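Ancylostoma secreted protein 2 (Necator americanus, PDB 4NUI) is of unknown function but belongs to the secreted CAP (SCP/TAPS) family and binds divalent metal ions such as cobalt in an equatorial groove. Local coordinates at residues 86-91 and 99-104; 107-112 and 169-174; 120-125 and 146-151. All coordinates share one frame; numbering follows the deposited sequence.

Interaction 1. Residues 86-91 and 99-104; sequences FKHSQP and ENIFMS. With CO (cobalt (II) ion), chain B.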
ATOM      1  N   PHE A  86      18.165   3.907   2.654  1.00 10.43           N
ATOM      2  CA  PHE A  86      16.858   4.336   2.166  1.00  9.51           C
ATOM      3  C   PHE A  86      16.842   4.480   0.647  1.00 10.68           C
ATOM      4  O   PHE A  86      17.366   5.454   0.095  1.00 15.56           O
ATOM      5  CB  PHE A  86      16.446   5.645   2.837  1.00 12.37           C
ATOM      6  CG  PHE A  86      15.086   6.130   2.444  1.00 10.18           C
ATOM      7  CD1 PHE A  86      13.954   5.668   3.095  1.00 12.16           C
ATOM      8  CD2 PHE A  86      14.934   7.060   1.427  1.00 12.38           C
ATOM      9  CE1 PHE A  86      12.704   6.118   2.735  1.00 12.28           C
ATOM     10  CE2 PHE A  86      13.682   7.513   1.065  1.00 18.49           C
ATOM     11  CZ  PHE A  86      12.564   7.037   1.719  1.00 13.53           C
ATOM     12  N   LYS A  87      16.259   3.498  -0.029  1.00  9.95           N
ATOM     13  CA  LYS A  87      16.117   3.563  -1.479  1.00 12.06           C
ATOM     14  C   LYS A  87      15.238   2.447  -2.013  1.00 10.94           C
ATOM     15  O   LYS A  87      15.077   1.401  -1.383  1.00 11.96           O
ATOM     16  CB  LYS A  87      17.482   3.523  -2.170  1.00 17.93           C
ATOM     17  CG  LYS A  87      17.983   2.137  -2.521  1.00 22.79           C
ATOM     18  CD  LYS A  87      18.746   1.519  -1.385  1.00 21.63           C
ATOM     19  CE  LYS A  87      19.890   0.623  -1.894  1.00 21.19           C
ATOM     20  NZ  LYS A  87      19.503  -0.821  -2.042  1.00 16.69           N
ATOM     21  N   HIS A  88      14.662   2.681  -3.186  1.00  9.22           N
ATOM     22  CA  HIS A  88      13.905   1.646  -3.854  1.00 10.17           C
ATOM     23  C   HIS A  88      14.825   0.545  -4.337  1.00 13.28           C
ATOM     24  O   HIS A  88      15.930   0.805  -4.815  1.00 14.93           O
ATOM     25  CB  HIS A  88      13.112   2.230  -5.019  1.00 11.37           C
ATOM     26  CG  HIS A  88      11.787   2.790  -4.612  1.00 13.23           C
ATOM     27  ND1 HIS A  88      10.778   2.004  -4.093  1.00 14.23           N
ATOM     28  CD2 HIS A  88      11.312   4.056  -4.626  1.00 20.82           C
ATOM     29  CE1 HIS A  88       9.733   2.763  -3.820  1.00 17.19           C
ATOM     30  NE2 HIS A  88      10.029   4.011  -4.135  1.00 20.23           N
ATOM     31  N   SER A  89      14.367  -0.691  -4.196  1.00 10.44           N
ATOM     32  CA  SER A  89      15.054  -1.824  -4.781  1.00  8.82           C
ATOM     33  C   SER A  89      14.851  -1.808  -6.300  1.00 11.61           C
ATOM     34  O   SER A  89      13.928  -1.168  -6.806  1.00 12.30           O
ATOM     35  CB  SER A  89      14.534  -3.129  -4.182  1.00  9.77           C
ATOM     36  OG  SER A  89      13.142  -3.254  -4.405  1.00  9.41           O
ATOM     37  N   GLN A  90      15.737  -2.487  -7.021  1.00 11.81           N
ATOM     38  CA  GLN A  90      15.620  -2.594  -8.467  1.00 11.06           C
ATOM     39  C   GLN A  90      14.576  -3.647  -8.754  1.00 11.88           C
ATOM     40  O   GLN A  90      14.351  -4.528  -7.942  1.00 11.93           O
ATOM     41  CB  GLN A  90      16.960  -2.988  -9.092  1.00 10.99           C
ATOM     42  CG  GLN A  90      18.022  -1.889  -9.001  1.00 14.78           C
ATOM     43  CD  GLN A  90      17.561  -0.592  -9.649  1.00 19.22           C
ATOM     44  OE1 GLN A  90      17.351  -0.528 -10.866  1.00 20.47           O
ATOM     45  NE2 GLN A  90      17.392   0.448  -8.836  1.00 20.63           N
ATOM     46  N   PRO A  91      13.924  -3.553  -9.914  1.00 10.51           N
ATOM     47  CA  PRO A  91      12.828  -4.466 -10.240  1.00 12.76           C
ATOM     48  C   PRO A  91      13.158  -5.944 -10.055  1.00 13.60           C
ATOM     49  O   PRO A  91      12.317  -6.683  -9.551  1.00 13.60           O
ATOM     50  CB  PRO A  91      12.556  -4.151 -11.712  1.00 12.17           C
ATOM     51  CG  PRO A  91      12.914  -2.721 -11.836  1.00 14.91           C
ATOM     52  CD  PRO A  91      14.127  -2.541 -10.963  1.00 14.20           C
ATOM     53  N   GLU A  99       6.544  -1.571  -4.730  1.00  4.32           N
ATOM     54  CA  GLU A  99       7.225  -1.269  -3.473  1.00  5.87           C
ATOM     55  C   GLU A  99       6.965   0.149  -2.973  1.00  7.49           C
ATOM     56  O   GLU A  99       6.959   1.105  -3.755  1.00  7.50           O
ATOM     57  CB  GLU A  99       8.728  -1.472  -3.665  1.00  7.85           C
ATOM     58  CG  GLU A  99       9.587  -1.251  -2.422  1.00  4.91           C
ATOM     59  CD  GLU A  99      11.053  -1.442  -2.736  1.00  6.70           C
ATOM     60  OE1 GLU A  99      11.647  -0.523  -3.350  1.00  9.59           O
ATOM     61  OE2 GLU A  99      11.606  -2.509  -2.392  1.00  6.51           O
ATOM     62  N   ASN A 100       6.749   0.271  -1.662  1.00  5.06           N
ATOM     63  CA  ASN A 100       6.740   1.554  -0.982  1.00  4.93           C
ATOM     64  C   ASN A 100       7.820   1.525   0.084  1.00  5.29           C
ATOM     65  O   ASN A 100       8.023   0.492   0.732  1.00  5.51           O
ATOM     66  CB  ASN A 100       5.389   1.823  -0.318  1.00  5.31           C
ATOM     67  CG  ASN A 100       4.305   2.172  -1.315  1.00  6.62           C
ATOM     68  OD1 ASN A 100       4.587   2.522  -2.455  1.00  8.07           O
ATOM     69  ND2 ASN A 100       3.052   2.094  -0.879  1.00  4.94           N
ATOM     70  N   ILE A 101       8.512   2.647   0.273  1.00  7.29           N
ATOM     71  CA  ILE A 101       9.505   2.745   1.339  1.00  5.42           C
ATOM     72  C   ILE A 101       9.248   3.962   2.230  1.00  7.41           C
ATOM     73  O   ILE A 101       8.655   4.952   1.800  1.00  8.59           O
ATOM     74  CB  ILE A 101      10.955   2.791   0.789  1.00  7.84           C
ATOM     75  CG1 ILE A 101      11.174   4.047  -0.047  1.00 10.94           C
ATOM     76  CG2 ILE A 101      11.263   1.545  -0.026  1.00  8.93           C
ATOM     77  CD1 ILE A 101      12.593   4.152  -0.594  1.00 13.75           C
ATOM     78  N   PHE A 102       9.701   3.881   3.477  1.00  5.48           N
ATOM     79  CA  PHE A 102       9.476   4.934   4.466  1.00  6.88           C
ATOM     80  C   PHE A 102      10.582   4.893   5.508  1.00  6.63           C
ATOM     81  O   PHE A 102      11.099   3.827   5.822  1.00  7.27           O
ATOM     82  CB  PHE A 102       8.114   4.714   5.149  1.00  6.28           C
ATOM     83  CG  PHE A 102       7.919   5.503   6.423  1.00  8.39           C
ATOM     84  CD1 PHE A 102       7.328   6.764   6.395  1.00  9.12           C
ATOM     85  CD2 PHE A 102       8.290   4.969   7.645  1.00  7.56           C
ATOM     86  CE1 PHE A 102       7.129   7.481   7.560  1.00 10.18           C
ATOM     87  CE2 PHE A 102       8.104   5.689   8.822  1.00 11.46           C
ATOM     88  CZ  PHE A 102       7.522   6.953   8.772  1.00  9.34           C
ATOM     89  N   MET A 103      10.945   6.044   6.062  1.00  7.94           N
ATOM     90  CA  MET A 103      11.906   6.052   7.164  1.00  7.58           C
ATOM     91  C   MET A 103      11.523   7.055   8.232  1.00  8.90           C
ATOM     92  O   MET A 103      10.814   8.037   7.963  1.00  8.48           O
ATOM     93  CB  MET A 103      13.329   6.336   6.667  1.00 10.38           C
ATOM     94  CG  MET A 103      13.462   7.635   5.894  1.00 12.44           C
ATOM     95  SD  MET A 103      15.157   8.057   5.444  1.00 21.50           S
ATOM     96  CE  MET A 103      15.865   8.336   7.067  1.00 22.85           C
ATOM     97  N   SER A 104      11.983   6.781   9.448  1.00 10.79           N
ATOM     98  CA  SER A 104      11.859   7.715  10.559  1.00 10.54           C
ATOM     99  C   SER A 104      13.199   7.828  11.258  1.00  9.65           C
ATOM    100  O   SER A 104      13.961   6.867  11.301  1.00  8.79           O
ATOM    101  CB  SER A 104      10.810   7.237  11.558  1.00  9.44           C
ATOM    102  OG  SER A 104      10.951   7.929  12.789  1.00 10.56           O
TER
HETATM  103 CO    CO B 300       8.640   5.885  -4.232  1.00 25.90          CO
HETATM  104  O   HOH W   1       9.837   7.065  -2.721  1.00 24.95           O
HETATM  105  O   HOH W   2       9.611   6.604  -6.248  1.00 28.47           O
HETATM  106  O   HOH W   3       7.142   4.712  -5.787  1.00 24.25           O
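The carboxylate of E99 grips H88 and S89 with three hydrogen bonds. Its OE1 takes two of them on different lone pairs: H88 ND1 comes to the anti lone pair of OE1 at 2.8 Å, and S89 N donates to the syn one at 2.9 Å. The imidazole lies nearly coplanar with the carboxylate, the planes 17° apart, which together with the metal bond fixes the rotation of the ring. S89 OG, turned by its chi1 of 59° to lie between its own backbone N and carbonyl carbon, reaches E99 OE2 at 2.6 Å and meets that oxygen from above the carboxylate plane. OE2 also accepts from N80 of helix 71-81 and Q176 of strand 171-178, second-shell bonds that position the acid.

Metal binding uses the other ring nitrogen. With ND1 tied to the acid, H88 NE2 faces the cobalt ion and binds it at 2.3 Å; three waters and H148 complete the ligands found.

The apolar part centres on I101. Its CD1 lies 4.2 Å from the centroid of the H88 ring, almost directly above the centre of the face, and the same methyl makes a second CH-pi contact over a face of F86, nearer the rim of that ring. M103 crosses the opposite face of F86 in a Met-aromatic contact, with SD 3.9 Å from the F86 ring centroid. F86 is thus clasped by two residues of one strand, while K87 backbone atoms pack on I101 CD1.

The loop runs roughly antiparallel to edge strand 98-104. The histidine–glutamate pair presented to a metal is consistent with one half of the two-histidine, two-glutamate cluster of CAP proteins.

Interaction 2. Residues 107-112 and 169-174; sequences SGMDKA and NMCYVV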
ATOM      1  N   SER A 107      14.910   5.445  15.391  1.00 10.96           N
ATOM      2  CA  SER A 107      15.383   4.127  14.949  1.00  9.04           C
ATOM      3  C   SER A 107      14.808   2.950  15.738  1.00 11.30           C
ATOM      4  O   SER A 107      14.559   1.887  15.171  1.00 10.87           O
ATOM      5  CB  SER A 107      16.919   4.056  14.938  1.00 14.12           C
ATOM      6  OG  SER A 107      17.465   4.094  16.244  1.00 15.52           O
ATOM      7  N   GLY A 108      14.605   3.140  17.035  1.00 11.42           N
ATOM      8  CA  GLY A 108      14.105   2.070  17.883  1.00 11.30           C
ATOM      9  C   GLY A 108      12.611   2.117  18.135  1.00 11.57           C
ATOM     10  O   GLY A 108      12.106   1.465  19.049  1.00 11.95           O
ATOM     11  N   MET A 109      11.888   2.890  17.331  1.00 12.64           N
ATOM     12  CA  MET A 109      10.443   2.962  17.502  1.00 12.01           C
ATOM     13  C   MET A 109       9.785   1.589  17.359  1.00 10.52           C
ATOM     14  O   MET A 109      10.244   0.726  16.601  1.00 11.32           O
ATOM     15  CB  MET A 109       9.815   3.960  16.533  1.00 16.04           C
ATOM     16  CG  MET A 109       9.920   3.561  15.086  1.00 12.88           C
ATOM     17  SD  MET A 109       9.243   4.826  13.993  1.00 19.92           S
ATOM     18  CE  MET A 109       7.570   4.920  14.600  1.00  4.61           C
ATOM     19  N   ASP A 110       8.702   1.408  18.101  1.00  8.87           N
ATOM     20  CA  ASP A 110       7.862   0.230  18.006  1.00  7.97           C
ATOM     21  C   ASP A 110       7.518  -0.054  16.544  1.00  6.97           C
ATOM     22  O   ASP A 110       7.163   0.864  15.800  1.00  8.90           O
ATOM     23  CB  ASP A 110       6.587   0.476  18.814  1.00 10.91           C
ATOM     24  CG  ASP A 110       5.636  -0.686  18.766  1.00 14.83           C
ATOM     25  OD1 ASP A 110       5.745  -1.587  19.629  1.00 13.80           O
ATOM     26  OD2 ASP A 110       4.777  -0.700  17.865  1.00 12.93           O
ATOM     27  N   LYS A 111       7.633  -1.314  16.133  1.00  8.48           N
ATOM     28  CA  LYS A 111       7.447  -1.665  14.723  1.00  7.73           C
ATOM     29  C   LYS A 111       6.008  -1.501  14.240  1.00  9.52           C
ATOM     30  O   LYS A 111       5.785  -1.128  13.083  1.00  9.34           O
ATOM     31  CB  LYS A 111       7.996  -3.068  14.418  1.00 10.45           C
ATOM     32  CG  LYS A 111       9.509  -3.127  14.558  1.00  9.77           C
ATOM     33  CD  LYS A 111      10.084  -4.505  14.248  1.00 12.09           C
ATOM     34  CE  LYS A 111      11.573  -4.531  14.539  1.00 18.30           C
ATOM     35  NZ  LYS A 111      11.985  -5.869  15.036  1.00 22.32           N
ATOM     36  N   ALA A 112       5.043  -1.769  15.116  1.00  8.41           N
ATOM     37  CA  ALA A 112       3.639  -1.503  14.815  1.00  6.90           C
ATOM     38  C   ALA A 112       3.385  -0.013  14.634  1.00  8.88           C
ATOM     39  O   ALA A 112       2.601   0.377  13.773  1.00  6.04           O
ATOM     40  CB  ALA A 112       2.735  -2.056  15.907  1.00 10.95           C
ATOM     41  N   ASN A 169      20.746   4.906  12.024  1.00 11.80           N
ATOM     42  CA  ASN A 169      20.241   6.278  11.973  1.00 15.72           C
ATOM     43  C   ASN A 169      18.759   6.413  11.651  1.00 15.83           C
ATOM     44  O   ASN A 169      18.251   7.525  11.509  1.00 16.33           O
ATOM     45  CB  ASN A 169      21.051   7.097  10.965  1.00 13.03           C
ATOM     46  CG  ASN A 169      22.533   7.090  11.273  1.00 23.40           C
ATOM     47  OD1 ASN A 169      22.947   7.390  12.394  1.00 26.44           O
ATOM     48  ND2 ASN A 169      23.341   6.731  10.282  1.00 29.35           N
ATOM     49  N   MET A 170      18.059   5.292  11.530  1.00 12.60           N
ATOM     50  CA  MET A 170      16.667   5.353  11.109  1.00  7.34           C
ATOM     51  C   MET A 170      15.940   4.069  11.431  1.00  8.42           C
ATOM     52  O   MET A 170      16.557   3.013  11.589  1.00 10.03           O
ATOM     53  CB  MET A 170      16.575   5.608   9.599  1.00  8.34           C
ATOM     54  CG  MET A 170      17.141   4.478   8.737  1.00  8.51           C
ATOM     55  SD  MET A 170      16.744   4.697   6.989  1.00 12.03           S
ATOM     56  CE  MET A 170      17.749   3.426   6.236  1.00 11.53           C
ATOM     57  N   CYS A 171      14.622   4.173  11.552  1.00  7.10           N
ATOM     58  CA  CYS A 171      13.768   3.005  11.446  1.00  6.85           C
ATOM     59  C   CYS A 171      13.346   2.931   9.981  1.00  7.70           C
ATOM     60  O   CYS A 171      12.766   3.884   9.460  1.00  8.22           O
ATOM     61  CB  CYS A 171      12.555   3.176  12.339  1.00  6.93           C
ATOM     62  SG  CYS A 171      11.367   1.833  12.204  1.00  9.81           S
ATOM     63  N   TYR A 172      13.666   1.825   9.308  1.00  6.31           N
ATOM     64  CA  TYR A 172      13.464   1.710   7.864  1.00  5.99           C
ATOM     65  C   TYR A 172      12.362   0.715   7.543  1.00  4.89           C
ATOM     66  O   TYR A 172      12.407  -0.439   7.964  1.00  5.05           O
ATOM     67  CB  TYR A 172      14.778   1.304   7.194  1.00  4.91           C
ATOM     68  CG  TYR A 172      14.748   1.247   5.685  1.00  6.45           C
ATOM     69  CD1 TYR A 172      14.034   2.185   4.942  1.00  8.16           C
ATOM     70  CD2 TYR A 172      15.471   0.280   5.000  1.00  6.20           C
ATOM     71  CE1 TYR A 172      14.019   2.137   3.537  1.00  7.10           C
ATOM     72  CE2 TYR A 172      15.469   0.225   3.610  1.00  6.29           C
ATOM     73  CZ  TYR A 172      14.746   1.157   2.888  1.00  6.41           C
ATOM     74  OH  TYR A 172      14.754   1.092   1.512  1.00  9.42           O
ATOM     75  N   VAL A 173      11.360   1.182   6.805  1.00  4.19           N
ATOM     76  CA  VAL A 173      10.173   0.385   6.510  1.00  3.21           C
ATOM     77  C   VAL A 173      10.064   0.150   5.010  1.00  3.99           C
ATOM     78  O   VAL A 173      10.149   1.089   4.225  1.00  6.31           O
ATOM     79  CB  VAL A 173       8.907   1.108   6.993  1.00  4.28           C
ATOM     80  CG1 VAL A 173       7.642   0.351   6.563  1.00  6.93           C
ATOM     81  CG2 VAL A 173       8.956   1.285   8.511  1.00  7.15           C
ATOM     82  N   VAL A 174       9.871  -1.106   4.617  1.00  3.64           N
ATOM     83  CA  VAL A 174       9.654  -1.454   3.215  1.00  4.62           C
ATOM     84  C   VAL A 174       8.439  -2.353   3.100  1.00  5.97           C
ATOM     85  O   VAL A 174       8.360  -3.385   3.775  1.00  4.97           O
ATOM     86  CB  VAL A 174      10.866  -2.209   2.606  1.00  4.52           C
ATOM     87  CG1 VAL A 174      10.608  -2.538   1.138  1.00  4.40           C
ATOM     88  CG2 VAL A 174      12.147  -1.388   2.748  1.00  5.12           C
TER
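C171 and S107 carry most of this contact, and their CA atoms, 4.0 Å apart, are the closest CA pair of the two segments. The meeting is one of van der Waals packing, made by the backbone and CB of S107 and by the side chains of M109 and C171. The CA of S107 sits 3.5 Å from C171 N, and its CB rests against the M170 carbonyl, with S107 CB 3.5 Å from M170 O. It is therefore the root of the serine, rather than its hydroxyl, that covers the start of strand 171-178. The carbonyl of S107 in turn lies beside the cysteine, S107 O being 3.7 Å from C171 CB. Close by, M170 N is buried by the contact without a partner in the model.

C171 points its side chain at the 107-112 segment. With SG anti to the backbone N (chi1 176°), the sulfur is directed to the flank of M109, whose CG lies 3.7 Å from C171 SG. M109 SD is a little farther, 4.1 Å from C171 CB, so the methionine runs its CG and sulfur alongside the cysteine. Its chain then bends at chi3 (-59°), carrying the terminal methyl away from C171. D110 occupies the N-cap position of helix 111-123, its OD2 accepting a bond from K113 N.

The contact thus joins the turn that leads into helix 111-123 to the beginning of strand 171-178, which lies next to edge strand 98-104. C171 also packs on A114 of that helix and on V164, and M109 reaches A114, Q117 and S104, so the two side chains fill the seam between the first helical turns and this side of the mixed sheet, at strands 98-104, 171-178 and 159-166.

Interaction 3. Residues 120-125 and 146-151; sequences KAWFGE and VGHYTQ. With CO (cobalt (II) ion), chain B.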
ATOM      1  N   LYS A 120       0.183   5.726   6.897  1.00  6.29           N
ATOM      2  CA  LYS A 120      -0.405   7.063   6.847  1.00  7.76           C
ATOM      3  C   LYS A 120       0.354   8.011   5.917  1.00  7.27           C
ATOM      4  O   LYS A 120      -0.260   8.804   5.203  1.00  6.26           O
ATOM      5  CB  LYS A 120      -0.487   7.663   8.254  1.00  8.32           C
ATOM      6  CG  LYS A 120      -1.558   7.019   9.118  1.00  7.70           C
ATOM      7  CD  LYS A 120      -1.633   7.672  10.503  1.00 11.37           C
ATOM      8  CE  LYS A 120      -2.726   7.024  11.339  1.00 15.42           C
ATOM      9  NZ  LYS A 120      -2.804   7.597  12.714  1.00 23.86           N
ATOM     10  N   ALA A 121       1.683   7.946   5.934  1.00  7.19           N
ATOM     11  CA  ALA A 121       2.475   8.834   5.092  1.00  7.09           C
ATOM     12  C   ALA A 121       2.236   8.528   3.617  1.00  7.62           C
ATOM     13  O   ALA A 121       2.099   9.434   2.793  1.00  8.16           O
ATOM     14  CB  ALA A 121       3.969   8.710   5.426  1.00  7.36           C
ATOM     15  N   TRP A 122       2.194   7.242   3.285  1.00  4.80           N
ATOM     16  CA  TRP A 122       1.942   6.819   1.917  1.00  4.95           C
ATOM     17  C   TRP A 122       0.544   7.226   1.475  1.00  5.22           C
ATOM     18  O   TRP A 122       0.363   7.820   0.404  1.00  7.32           O
ATOM     19  CB  TRP A 122       2.108   5.308   1.797  1.00  4.44           C
ATOM     20  CG  TRP A 122       3.503   4.842   2.071  1.00  5.11           C
ATOM     21  CD1 TRP A 122       4.660   5.567   1.942  1.00  7.37           C
ATOM     22  CD2 TRP A 122       3.889   3.546   2.537  1.00  4.50           C
ATOM     23  NE1 TRP A 122       5.743   4.785   2.290  1.00  6.90           N
ATOM     24  CE2 TRP A 122       5.293   3.542   2.653  1.00  5.44           C
ATOM     25  CE3 TRP A 122       3.183   2.378   2.842  1.00  5.16           C
ATOM     26  CZ2 TRP A 122       6.002   2.424   3.089  1.00  5.43           C
ATOM     27  CZ3 TRP A 122       3.886   1.266   3.273  1.00  5.02           C
ATOM     28  CH2 TRP A 122       5.283   1.299   3.397  1.00  5.86           C
ATOM     29  N   PHE A 123      -0.445   6.910   2.299  1.00  4.12           N
ATOM     30  CA  PHE A 123      -1.825   7.217   1.957  1.00  5.70           C
ATOM     31  C   PHE A 123      -2.055   8.723   1.843  1.00  6.09           C
ATOM     32  O   PHE A 123      -2.869   9.171   1.044  1.00  6.09           O
ATOM     33  CB  PHE A 123      -2.785   6.623   2.980  1.00  6.13           C
ATOM     34  CG  PHE A 123      -4.224   6.753   2.591  1.00  6.67           C
ATOM     35  CD1 PHE A 123      -4.787   5.860   1.694  1.00  7.31           C
ATOM     36  CD2 PHE A 123      -5.012   7.774   3.095  1.00  8.21           C
ATOM     37  CE1 PHE A 123      -6.113   5.972   1.324  1.00  8.86           C
ATOM     38  CE2 PHE A 123      -6.343   7.890   2.718  1.00  8.31           C
ATOM     39  CZ  PHE A 123      -6.890   6.983   1.839  1.00  7.97           C
ATOM     40  N   GLY A 124      -1.330   9.491   2.648  1.00  6.00           N
ATOM     41  CA  GLY A 124      -1.508  10.936   2.706  1.00  6.93           C
ATOM     42  C   GLY A 124      -1.275  11.691   1.410  1.00  7.84           C
ATOM     43  O   GLY A 124      -1.684  12.850   1.272  1.00  8.18           O
ATOM     44  N   GLU A 125      -0.597  11.053   0.466  1.00  5.07           N
ATOM     45  CA  GLU A 125      -0.318  11.693  -0.814  1.00  8.67           C
ATOM     46  C   GLU A 125      -1.609  12.093  -1.510  1.00  8.37           C
ATOM     47  O   GLU A 125      -1.657  13.113  -2.201  1.00  7.51           O
ATOM     48  CB  GLU A 125       0.540  10.795  -1.707  1.00  6.72           C
ATOM     49  CG  GLU A 125       1.976  10.642  -1.191  1.00  8.25           C
ATOM     50  CD  GLU A 125       2.754   9.531  -1.867  1.00 10.82           C
ATOM     51  OE1 GLU A 125       2.160   8.753  -2.644  1.00  7.85           O
ATOM     52  OE2 GLU A 125       3.978   9.441  -1.613  1.00 10.99           O
ATOM     53  N   VAL A 146       2.673  10.673  -6.390  1.00 10.29           N
ATOM     54  CA  VAL A 146       1.589  10.083  -5.611  1.00  8.10           C
ATOM     55  C   VAL A 146       1.623   8.566  -5.728  1.00  7.78           C
ATOM     56  O   VAL A 146       0.631   7.891  -5.450  1.00  7.33           O
ATOM     57  CB  VAL A 146       0.206  10.615  -6.035  1.00  8.33           C
ATOM     58  CG1 VAL A 146       0.086  12.085  -5.699  1.00  9.18           C
ATOM     59  CG2 VAL A 146      -0.043  10.382  -7.511  1.00  7.42           C
ATOM     60  N   GLY A 147       2.786   8.046  -6.109  1.00  7.60           N
ATOM     61  CA  GLY A 147       2.969   6.627  -6.360  1.00  7.76           C
ATOM     62  C   GLY A 147       2.909   5.703  -5.162  1.00  7.17           C
ATOM     63  O   GLY A 147       2.711   4.497  -5.328  1.00  6.27           O
ATOM     64  N   HIS A 148       3.090   6.235  -3.956  1.00  5.18           N
ATOM     65  CA  HIS A 148       2.932   5.392  -2.780  1.00  5.39           C
ATOM     66  C   HIS A 148       1.444   5.181  -2.513  1.00  4.52           C
ATOM     67  O   HIS A 148       1.002   4.050  -2.275  1.00  5.00           O
ATOM     68  CB  HIS A 148       3.650   5.984  -1.563  1.00  6.16           C
ATOM     69  CG  HIS A 148       5.103   6.254  -1.795  1.00 10.79           C
ATOM     70  ND1 HIS A 148       5.589   7.516  -2.069  1.00 16.59           N
ATOM     71  CD2 HIS A 148       6.174   5.429  -1.799  1.00 15.51           C
ATOM     72  CE1 HIS A 148       6.899   7.456  -2.230  1.00 19.68           C
ATOM     73  NE2 HIS A 148       7.280   6.202  -2.066  1.00 14.60           N
ATOM     74  N   TYR A 149       0.667   6.259  -2.601  1.00  5.04           N
ATOM     75  CA  TYR A 149      -0.781   6.148  -2.511  1.00  5.84           C
ATOM     76  C   TYR A 149      -1.355   5.230  -3.585  1.00  4.98           C
ATOM     77  O   TYR A 149      -2.127   4.324  -3.281  1.00  4.87           O
ATOM     78  CB  TYR A 149      -1.463   7.511  -2.608  1.00  4.46           C
ATOM     79  CG  TYR A 149      -2.939   7.384  -2.884  1.00  5.04           C
ATOM     80  CD1 TYR A 149      -3.820   7.021  -1.873  1.00  5.39           C
ATOM     81  CD2 TYR A 149      -3.455   7.600  -4.163  1.00  5.29           C
ATOM     82  CE1 TYR A 149      -5.178   6.888  -2.117  1.00  6.32           C
ATOM     83  CE2 TYR A 149      -4.809   7.473  -4.414  1.00  4.54           C
ATOM     84  CZ  TYR A 149      -5.664   7.112  -3.385  1.00  4.54           C
ATOM     85  OH  TYR A 149      -7.007   6.974  -3.616  1.00  5.01           O
ATOM     86  N   THR A 150      -0.996   5.464  -4.841  1.00  5.22           N
ATOM     87  CA  THR A 150      -1.607   4.696  -5.927  1.00  4.37           C
ATOM     88  C   THR A 150      -1.302   3.203  -5.806  1.00  4.94           C
ATOM     89  O   THR A 150      -2.134   2.365  -6.149  1.00  4.89           O
ATOM     90  CB  THR A 150      -1.240   5.235  -7.346  1.00  3.85           C
ATOM     91  OG1 THR A 150       0.172   5.157  -7.548  1.00  6.75           O
ATOM     92  CG2 THR A 150      -1.702   6.679  -7.516  1.00  5.97           C
ATOM     93  N   GLN A 151      -0.127   2.862  -5.286  1.00  4.87           N
ATOM     94  CA  GLN A 151       0.173   1.458  -5.035  1.00  4.90           C
ATOM     95  C   GLN A 151      -0.660   0.887  -3.872  1.00  5.52           C
ATOM     96  O   GLN A 151      -1.110  -0.259  -3.948  1.00  4.47           O
ATOM     97  CB  GLN A 151       1.678   1.238  -4.815  1.00  5.36           C
ATOM     98  CG  GLN A 151       2.044  -0.194  -4.439  1.00  5.00           C
ATOM     99  CD  GLN A 151       1.701  -1.206  -5.527  1.00  6.12           C
ATOM    100  OE1 GLN A 151       0.597  -1.759  -5.564  1.00  7.98           O
ATOM    101  NE2 GLN A 151       2.647  -1.464  -6.402  1.00  3.54           N
TER
HETATM  102 CO    CO B 300       8.640   5.885  -4.232  1.00 25.90          CO
HETATM  103  O   HOH W   1       9.837   7.065  -2.721  1.00 24.95           O
HETATM  104  O   HOH W   2       9.611   6.604  -6.248  1.00 28.47           O
HETATM  105  O   HOH W   3       7.142   4.712  -5.787  1.00 24.25           O
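H148 binds the cobalt ion through NE2 at 2.6 Å, the longer of the two histidine bonds, and hands its other ring nitrogen to E125. The bond from H148 ND1 to E125 OE2 is 2.6 Å long, uses the syn lone pair of OE2 and lies close to the imidazole plane, although the carboxylate is turned 51° from the ring.

What holds the acid is the start of helix 147-152. E125 OE1 accepts a nearly straight bond from Y149 N (2.9 Å, 166°), the amide approaching from above the carboxylate plane, and a weak one from H148 N. Both E125 oxygens are thereby occupied, which fixes the glutamate. Extended beyond CG, the E125 side chain carries its carboxylate to that helix.

Farther out, W122 packs on the histidine: its CD1 lies 3.7 Å from H148 CB, and the five-membered ring of the indole is only 15° from the imidazole plane but slid so far that the two barely overlap. The edge of Y149 turns to the face of F123 in an offset edge-to-face pair, ring centroids 5.5 Å apart.

The end of helix 111-123 and the start of helix 125-129 meet the first turn of helix 147-152, the first by W122 and F123, the second by the E125 carboxylate. F123 and Y149 continue onto V45 of helix 28-46, while W122 packs on strands 98-104 and 171-178.

Overall arrangement
Interactions 1 and 3 supply the two protein ligands of the cobalt ion, each a histidine backed by a glutamate, and share its three waters; their centres are about 13 Å apart. They also join directly, since I101 O lies 3.0 Å from W122 NE1 and N100 ND2 lies 3.2 Å from H148 O, both probable hydrogen bonds that tie the edge strand to the two helices. Interaction 2 stands apart from the metal, the M170 side chain being about 14 Å from it, yet it continues the same sheet: S104 O and C171 N are 2.8 Å apart. Interaction 2 holds the turn that leads into helix 111-123, and interaction 3 lies at its far end.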